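Local coordinates for UPF0678 fatty acid-binding protein-like protein ERS007657_00996 (Mycobacterium tuberculosis, PDB 6R3W), which binds one heme b in a beta-barrel and probably acts as a peroxynitrite isomerase, converting peroxynitrite to nitrate, at residues L12-A24 with D154-R164. Numbering follows the deposited sequence.
With HEM (protoporphyrin IX containing Fe), chain B.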
ATOM      1  N   LEU A  12       7.904  -4.788 -12.392  1.00  9.73           N
ATOM      2  CA  LEU A  12       7.189  -3.731 -11.641  1.00  9.83           C
ATOM      3  C   LEU A  12       7.465  -2.343 -12.237  1.00  9.77           C
ATOM      4  O   LEU A  12       6.986  -1.352 -11.665  1.00 11.35           O
ATOM      5  CB  LEU A  12       7.561  -3.791 -10.166  1.00  9.84           C
ATOM      6  CG  LEU A  12       7.233  -5.118  -9.465  1.00 10.82           C
ATOM      7  CD1 LEU A  12       7.525  -5.032  -7.991  1.00 12.89           C
ATOM      8  CD2 LEU A  12       5.779  -5.517  -9.688  1.00 11.59           C
ATOM      9  N   SER A  13       8.134  -2.266 -13.391  1.00 10.01           N
ATOM     10  CA  SER A  13       8.421  -0.945 -13.999  1.00 12.86           C
ATOM     11  C   SER A  13       7.130  -0.147 -14.226  1.00 11.42           C
ATOM     12  O   SER A  13       7.153   1.080 -14.069  1.00 11.95           O
ATOM     13  CB  SER A  13       9.283  -1.067 -15.254  1.00 14.74           C
ATOM     14  OG  SER A  13       8.589  -1.673 -16.340  1.00 16.25           O
ATOM     15  N   PRO A  14       5.960  -0.768 -14.533  1.00 11.24           N
ATOM     16  CA  PRO A  14       4.752   0.035 -14.727  1.00 11.78           C
ATOM     17  C   PRO A  14       4.299   0.809 -13.469  1.00 10.33           C
ATOM     18  O   PRO A  14       3.486   1.704 -13.595  1.00 11.23           O
ATOM     19  CB  PRO A  14       3.691  -1.004 -15.143  1.00 12.28           C
ATOM     20  CG  PRO A  14       4.504  -2.058 -15.869  1.00 12.71           C
ATOM     21  CD  PRO A  14       5.758  -2.163 -15.015  1.00 12.39           C
ATOM     22  N   LEU A  15       4.771   0.429 -12.292  1.00 10.01           N
ATOM     23  CA  LEU A  15       4.374   1.149 -11.064  1.00  9.50           C
ATOM     24  C   LEU A  15       5.042   2.528 -11.018  1.00  9.87           C
ATOM     25  O   LEU A  15       4.521   3.426 -10.344  1.00  9.84           O
ATOM     26  CB  LEU A  15       4.750   0.324  -9.828  1.00 10.20           C
ATOM     27  CG  LEU A  15       3.762  -0.757  -9.384  1.00  9.91           C
ATOM     28  CD1 LEU A  15       3.584  -1.831 -10.444  1.00 12.37           C
ATOM     29  CD2 LEU A  15       4.224  -1.368  -8.063  1.00 11.86           C
ATOM     30  N   LEU A  16       6.203   2.679 -11.632  1.00  9.88           N
ATOM     31  CA  LEU A  16       6.979   3.928 -11.512  1.00 10.94           C
ATOM     32  C   LEU A  16       6.126   5.114 -11.966  1.00 10.94           C
ATOM     33  O   LEU A  16       5.526   5.051 -13.059  1.00 12.87           O
ATOM     34  CB  LEU A  16       8.242   3.823 -12.350  1.00 11.63           C
ATOM     35  CG  LEU A  16       9.298   2.860 -11.819  1.00 13.76           C
ATOM     36  CD1 LEU A  16      10.370   2.619 -12.871  1.00 15.15           C
ATOM     37  CD2 LEU A  16       9.920   3.380 -10.531  1.00 13.95           C
ATOM     38  N   GLY A  17       6.183   6.194 -11.209  1.00 10.74           N
ATOM     39  CA  GLY A  17       5.508   7.449 -11.511  1.00 12.40           C
ATOM     40  C   GLY A  17       4.525   7.861 -10.432  1.00 10.79           C
ATOM     41  O   GLY A  17       4.638   7.391  -9.267  1.00 11.33           O
ATOM     42  N   SER A  18       3.658   8.791 -10.791  1.00 11.05           N
ATOM     43  CA  SER A  18       2.736   9.473  -9.877  1.00 11.79           C
ATOM     44  C   SER A  18       1.325   8.998 -10.167  1.00 10.62           C
ATOM     45  O   SER A  18       0.975   8.823 -11.342  1.00 11.91           O
ATOM     46  CB  SER A  18       2.847  10.958 -10.022  1.00 13.97           C
ATOM     47  OG  SER A  18       4.097  11.417  -9.522  1.00 17.32           O
ATOM     48  N   TRP A  19       0.570   8.770  -9.111  1.00 11.23           N
ATOM     49  CA  TRP A  19      -0.786   8.210  -9.158  1.00 11.70           C
ATOM     50  C   TRP A  19      -1.698   9.079  -8.297  1.00 10.07           C
ATOM     51  O   TRP A  19      -1.269   9.467  -7.210  1.00 12.03           O
ATOM     52  CB  TRP A  19      -0.773   6.761  -8.662  1.00 10.98           C
ATOM     53  CG  TRP A  19       0.110   5.852  -9.464  1.00  9.83           C
ATOM     54  CD1 TRP A  19       1.446   5.632  -9.291  1.00 10.30           C
ATOM     55  CD2 TRP A  19      -0.304   4.978 -10.520  1.00  9.66           C
ATOM     56  NE1 TRP A  19       1.898   4.709 -10.192  1.00 10.63           N
ATOM     57  CE2 TRP A  19       0.846   4.296 -10.975  1.00  9.65           C
ATOM     58  CE3 TRP A  19      -1.518   4.751 -11.162  1.00  9.85           C
ATOM     59  CZ2 TRP A  19       0.788   3.345 -11.996  1.00 10.77           C
ATOM     60  CZ3 TRP A  19      -1.575   3.814 -12.167  1.00 10.99           C
ATOM     61  CH2 TRP A  19      -0.430   3.161 -12.616  1.00 11.56           C
ATOM     62  N   ALA A  20      -2.914   9.345  -8.760  1.00 10.65           N
ATOM     63  CA  ALA A  20      -3.865  10.139  -7.962  1.00 10.55           C
ATOM     64  C   ALA A  20      -5.256   9.560  -8.135  1.00  9.77           C
ATOM     65  O   ALA A  20      -5.607   9.161  -9.244  1.00 10.24           O
ATOM     66  CB  ALA A  20      -3.829  11.600  -8.366  1.00 12.80           C
ATOM     67  N   GLY A  21      -6.040   9.576  -7.075  1.00  9.89           N
ATOM     68  CA  GLY A  21      -7.431   9.154  -7.154  1.00  9.98           C
ATOM     69  C   GLY A  21      -8.119   9.265  -5.829  1.00  9.39           C
ATOM     70  O   GLY A  21      -7.880  10.242  -5.090  1.00  9.92           O
ATOM     71  N   ARG A  22      -9.013   8.330  -5.567  1.00  8.92           N
ATOM     72  CA  ARG A  22     -10.012   8.465  -4.506  1.00  9.05           C
ATOM     73  C   ARG A  22     -10.367   7.085  -4.001  1.00  8.55           C
ATOM     74  O   ARG A  22     -10.393   6.118  -4.800  1.00  8.94           O
ATOM     75  CB  ARG A  22     -11.200   9.253  -5.049  1.00 10.21           C
ATOM     76  CG  ARG A  22     -12.386   9.387  -4.103  1.00  9.71           C
ATOM     77  CD  ARG A  22     -13.419  10.383  -4.636  1.00 10.58           C
ATOM     78  NE  ARG A  22     -14.662  10.310  -3.882  1.00 11.28           N
ATOM     79  CZ  ARG A  22     -15.724  11.080  -4.132  1.00 12.84           C
ATOM     80  NH1 ARG A  22     -15.626  12.035  -5.027  1.00 13.55           N
ATOM     81  NH2 ARG A  22     -16.859  10.896  -3.482  1.00 13.63           N
ATOM     82  N   GLY A  23     -10.677   7.002  -2.717  1.00  9.18           N
ATOM     83  CA  GLY A  23     -11.137   5.747  -2.137  1.00 10.65           C
ATOM     84  C   GLY A  23     -12.058   5.964  -0.974  1.00  8.93           C
ATOM     85  O   GLY A  23     -12.597   7.085  -0.794  1.00  9.46           O
ATOM     86  N   ALA A  24     -12.305   4.895  -0.240  1.00  8.90           N
ATOM     87  CA  ALA A  24     -13.244   4.923   0.888  1.00  9.85           C
ATOM     88  C   ALA A  24     -12.814   3.896   1.906  1.00  9.46           C
ATOM     89  O   ALA A  24     -12.023   2.980   1.573  1.00  9.76           O
ATOM     90  CB  ALA A  24     -14.649   4.683   0.406  1.00 11.71           C
ATOM     91  N   ASP A 154     -12.185  -5.618   5.621  1.00 10.80           N
ATOM     92  CA  ASP A 154     -11.885  -4.385   4.859  1.00 11.31           C
ATOM     93  C   ASP A 154     -11.707  -3.195   5.809  1.00 10.11           C
ATOM     94  O   ASP A 154     -12.593  -2.947   6.662  1.00 10.72           O
ATOM     95  CB  ASP A 154     -12.991  -4.070   3.869  1.00 13.41           C
ATOM     96  CG  ASP A 154     -12.965  -4.928   2.616  1.00 14.91           C
ATOM     97  OD1 ASP A 154     -12.076  -5.812   2.520  1.00 17.05           O
ATOM     98  OD2 ASP A 154     -13.857  -4.745   1.764  1.00 20.88           O
ATOM     99  N   HIS A 155     -10.682  -2.389   5.565  1.00 10.18           N
ATOM    100  CA  HIS A 155     -10.590  -1.011   6.106  1.00  8.46           C
ATOM    101  C   HIS A 155     -10.592   0.004   4.973  1.00  8.20           C
ATOM    102  O   HIS A 155     -11.111   1.088   5.188  1.00  9.55           O
ATOM    103  CB  HIS A 155      -9.354  -0.821   7.017  1.00  8.29           C
ATOM    104  CG  HIS A 155      -9.182   0.553   7.612  1.00  9.65           C
ATOM    105  ND1 HIS A 155     -10.217   1.243   8.190  1.00 10.52           N
ATOM    106  CD2 HIS A 155      -8.058   1.297   7.853  1.00  8.72           C
ATOM    107  CE1 HIS A 155      -9.758   2.393   8.687  1.00 11.32           C
ATOM    108  NE2 HIS A 155      -8.445   2.460   8.463  1.00 11.70           N
ATOM    109  N   LEU A 156      -9.964  -0.312   3.837  1.00  7.91           N
ATOM    110  CA  LEU A 156      -9.790   0.666   2.737  1.00  8.27           C
ATOM    111  C   LEU A 156     -10.020  -0.020   1.399  1.00  8.43           C
ATOM    112  O   LEU A 156      -9.577  -1.168   1.229  1.00  8.99           O
ATOM    113  CB  LEU A 156      -8.375   1.248   2.730  1.00  9.02           C
ATOM    114  CG  LEU A 156      -7.845   1.813   4.037  1.00  9.14           C
ATOM    115  CD1 LEU A 156      -6.337   2.002   3.915  1.00 12.10           C
ATOM    116  CD2 LEU A 156      -8.527   3.128   4.408  1.00 10.58           C
ATOM    117  N   ALA A 157     -10.356   0.789   0.410  1.00  9.20           N
ATOM    118  CA  ALA A 157     -10.079   0.442  -1.002  1.00  8.65           C
ATOM    119  C   ALA A 157     -10.091   1.721  -1.828  1.00  8.87           C
ATOM    120  O   ALA A 157     -10.845   2.644  -1.499  1.00  9.02           O
ATOM    121  CB  ALA A 157     -11.078  -0.561  -1.503  1.00 10.26           C
ATOM    122  N   ALA A 158      -9.285   1.766  -2.877  1.00  8.41           N
ATOM    123  CA  ALA A 158      -9.194   2.995  -3.703  1.00  8.33           C
ATOM    124  C   ALA A 158      -8.865   2.652  -5.136  1.00  8.25           C
ATOM    125  O   ALA A 158      -8.388   1.536  -5.417  1.00  8.72           O
ATOM    126  CB  ALA A 158      -8.155   3.936  -3.142  1.00  8.83           C
ATOM    127  N   VAL A 159      -9.108   3.611  -6.000  1.00  8.67           N
ATOM    128  CA  VAL A 159      -8.720   3.553  -7.419  1.00  9.04           C
ATOM    129  C   VAL A 159      -7.950   4.819  -7.753  1.00  8.81           C
ATOM    130  O   VAL A 159      -8.477   5.930  -7.549  1.00  8.97           O
ATOM    131  CB  VAL A 159      -9.939   3.380  -8.342  1.00  9.72           C
ATOM    132  CG1 VAL A 159      -9.494   3.216  -9.800  1.00 10.44           C
ATOM    133  CG2 VAL A 159     -10.819   2.227  -7.909  1.00  9.27           C
ATOM    134  N   LEU A 160      -6.742   4.648  -8.257  1.00  9.04           N
ATOM    135  CA  LEU A 160      -5.844   5.758  -8.646  1.00  9.38           C
ATOM    136  C   LEU A 160      -5.574   5.660 -10.142  1.00  8.48           C
ATOM    137  O   LEU A 160      -5.627   4.549 -10.706  1.00 10.89           O
ATOM    138  CB  LEU A 160      -4.521   5.690  -7.872  1.00 10.28           C
ATOM    139  CG  LEU A 160      -4.592   5.367  -6.368  1.00  9.73           C
ATOM    140  CD1 LEU A 160      -3.203   5.394  -5.766  1.00  9.68           C
ATOM    141  CD2 LEU A 160      -5.499   6.341  -5.630  1.00 11.07           C
ATOM    142  N   HIS A 161      -5.167   6.771 -10.729  1.00 10.46           N
ATOM    143  CA  HIS A 161      -4.844   6.817 -12.162  1.00  9.99           C
ATOM    144  C   HIS A 161      -3.477   7.449 -12.354  1.00  9.61           C
ATOM    145  O   HIS A 161      -3.120   8.393 -11.628  1.00 10.77           O
ATOM    146  CB  HIS A 161      -5.939   7.543 -12.949  1.00 14.72           C
ATOM    147  CG  HIS A 161      -7.265   6.832 -12.920  1.00 17.75           C
ATOM    148  ND1 HIS A 161      -8.172   7.035 -11.900  1.00 24.89           N
ATOM    149  CD2 HIS A 161      -7.692   5.730 -13.573  1.00 19.66           C
ATOM    150  CE1 HIS A 161      -9.181   6.202 -12.040  1.00 23.44           C
ATOM    151  NE2 HIS A 161      -8.910   5.390 -13.065  1.00 22.40           N
ATOM    152  N   ARG A 162      -2.747   6.938 -13.332  1.00 10.76           N
ATOM    153  CA  ARG A 162      -1.394   7.434 -13.657  1.00 11.58           C
ATOM    154  C   ARG A 162      -1.487   8.910 -14.066  1.00 12.65           C
ATOM    155  O   ARG A 162      -2.284   9.227 -14.952  1.00 14.61           O
ATOM    156  CB  ARG A 162      -0.789   6.587 -14.770  1.00 12.60           C
ATOM    157  CG  ARG A 162       0.678   6.878 -15.028  1.00 14.78           C
ATOM    158  CD  ARG A 162       1.192   6.150 -16.254  1.00 14.39           C
ATOM    159  NE  ARG A 162       0.997   4.693 -16.200  1.00 12.38           N
ATOM    160  CZ  ARG A 162       1.746   3.844 -15.496  1.00 11.67           C
ATOM    161  NH1 ARG A 162       2.808   4.284 -14.852  1.00 13.06           N
ATOM    162  NH2 ARG A 162       1.462   2.550 -15.499  1.00 13.00           N
ATOM    163  N   GLN A 163      -0.629   9.745 -13.500  1.00 13.12           N
ATOM    164  CA  GLN A 163      -0.549  11.175 -13.836  1.00 14.55           C
ATOM    165  C   GLN A 163       0.490  11.380 -14.951  1.00 19.67           C
ATOM    166  O   GLN A 163       1.571  10.818 -14.873  1.00 19.66           O
ATOM    167  CB  GLN A 163      -0.240  11.996 -12.581  1.00 17.08           C
ATOM    168  CG  GLN A 163      -1.271  11.808 -11.467  1.00 17.52           C
ATOM    169  CD  GLN A 163      -2.676  12.141 -11.910  1.00 20.78           C
ATOM    170  OE1 GLN A 163      -3.516  11.261 -12.122  1.00 20.45           O
ATOM    171  NE2 GLN A 163      -2.943  13.425 -12.064  1.00 22.46           N
ATOM    172  N   ARG A 164       0.193  12.277 -15.878  1.00 25.97           N
ATOM    173  CA  ARG A 164       1.146  12.774 -16.906  1.00 34.22           C
ATOM    174  C   ARG A 164       2.488  13.110 -16.243  1.00 49.76           C
ATOM    175  O   ARG A 164       2.582  13.978 -15.372  1.00 61.53           O
ATOM    176  CB  ARG A 164       0.549  13.993 -17.607  1.00 29.43           C
TER
HETATM  177  CHA HEM B 201      -9.384   4.587  11.811  1.00 13.65           C
HETATM  178  CHB HEM B 201      -8.593   6.700   7.570  1.00 12.11           C
HETATM  179  CHC HEM B 201      -4.957   3.590   6.651  1.00  9.92           C
HETATM  180  CHD HEM B 201      -5.459   1.799  11.143  1.00 11.40           C
HETATM  181  C1A HEM B 201      -9.468   5.427  10.729  1.00 12.77           C
HETATM  182  C2A HEM B 201     -10.361   6.549  10.644  1.00 12.60           C
HETATM  183  C3A HEM B 201     -10.125   7.140   9.454  1.00 12.40           C
HETATM  184  C4A HEM B 201      -9.113   6.389   8.799  1.00 12.35           C
HETATM  185  CMA HEM B 201     -10.774   8.389   8.926  1.00 14.59           C
HETATM  186  CAA HEM B 201     -11.356   6.980  11.695  1.00 14.60           C
HETATM  187  CBA HEM B 201     -10.916   8.277  12.364  1.00 20.06           C
HETATM  188  CGA HEM B 201      -9.617   8.082  13.070  1.00 25.23           C
HETATM  189  O1A HEM B 201      -8.636   8.789  12.756  1.00 34.00           O
HETATM  190  O2A HEM B 201      -9.528   7.251  13.996  1.00 33.30           O
HETATM  191  C1B HEM B 201      -7.562   5.991   6.927  1.00 11.05           C
HETATM  192  C2B HEM B 201      -7.043   6.342   5.643  1.00 11.04           C
HETATM  193  C3B HEM B 201      -6.036   5.439   5.349  1.00 10.92           C
HETATM  194  C4B HEM B 201      -5.920   4.573   6.530  1.00 10.29           C
HETATM  195  CMB HEM B 201      -7.513   7.487   4.776  1.00 12.53           C
HETATM  196  CAB HEM B 201      -5.211   5.288   4.129  1.00 12.13           C
HETATM  197  CBB HEM B 201      -5.672   5.602   2.935  1.00 13.38           C
HETATM  198  C1C HEM B 201      -4.748   2.857   7.822  1.00  9.68           C
HETATM  199  C2C HEM B 201      -3.720   1.909   8.017  1.00  9.76           C
HETATM  200  C3C HEM B 201      -3.824   1.460   9.308  1.00 10.70           C
HETATM  201  C4C HEM B 201      -4.999   2.067   9.876  1.00 11.14           C
HETATM  202  CMC HEM B 201      -2.728   1.513   6.973  1.00 11.07           C
HETATM  203  CAC HEM B 201      -2.918   0.565  10.061  1.00 10.31           C
HETATM  204  CBC HEM B 201      -1.587   0.683   9.996  1.00 12.23           C
HETATM  205  C1D HEM B 201      -6.613   2.373  11.662  1.00 11.94           C
HETATM  206  C2D HEM B 201      -7.119   2.071  13.009  1.00 14.68           C
HETATM  207  C3D HEM B 201      -8.190   2.844  13.196  1.00 15.86           C
HETATM  208  C4D HEM B 201      -8.377   3.621  11.953  1.00 13.29           C
HETATM  209  CMD HEM B 201      -6.494   1.138  14.010  1.00 14.29           C
HETATM  210  CAD HEM B 201      -8.768   3.178  14.543  1.00 23.95           C
HETATM  211  CBD HEM B 201      -9.927   2.341  14.834  1.00 22.60           C
HETATM  212  CGD HEM B 201     -10.452   2.658  16.236  1.00 19.07           C
HETATM  213  O1D HEM B 201     -10.155   3.658  16.972  1.00 26.26           O
HETATM  214  O2D HEM B 201     -11.188   1.876  16.653  1.00 18.18           O
HETATM  215  NA  HEM B 201      -8.695   5.374   9.579  1.00 11.41           N
HETATM  216  NB  HEM B 201      -6.864   4.946   7.415  1.00 10.89           N
HETATM  217  NC  HEM B 201      -5.538   2.916   8.939  1.00 10.49           N
HETATM  218  ND  HEM B 201      -7.395   3.325  11.058  1.00 12.17           N
HETATM  219 FE   HEM B 201      -7.190   4.077   9.261  1.00 11.25          FE
HETATM  220  O   HOH W   1       4.172   6.910 -14.857  1.00 18.05           O
HETATM  221  O   HOH W   2       3.587   9.338 -13.646  1.00 14.99           O
HETATM  222  O   HOH W   3      -5.843   5.539  10.074  1.00 17.01           O
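W19 to A24, in the probable GXWXGXG motif (G17 to G23), run antiparallel to A157 to R162, with A20–H161, R22–V159 and A24–A157 as hydrogen-bonded pairs; Q163 N extends the pairing to S18 O (2.8 Å). At the non-hydrogen-bonded pairs G21–L160 and G23–A158 the strands draw close, and A158 CB packs on G23 CA (3.6 Å). R162 lies alongside W19: its CB sits over the six-membered ring, 4.1 Å from the centroid in a CH-pi contact, and the bend at chi3 (-56°) lays one guanidinium face against W19 CZ2 and CH2, the planes 57° apart. Both NH1 and NH2 converge on P14 O (2.9 Å each), near the guanidinium plane; NH2 meets a lone pair in the carbonyl plane, NH1 is tilted 27° from it. Water 1 links NH1 to L16 O. W19 NE1 donates to L15 O (2.9 Å), so ring and arginine tie the 3-10 turn to the barrel end. L160 CD2 packs on G21. At the other end, H155 NE2 binds the heme iron at 2.2 Å, opposite water 3, while ND1 bonds to K26 O, fixing the ring's rotation; L156 CD1 and CD2 touch the porphyrin. The contact joins first and last strands, closing the calycin-type barrel; strands 33-42 and 138-147 flank it, and R162 NE forms a salt bridge with D137.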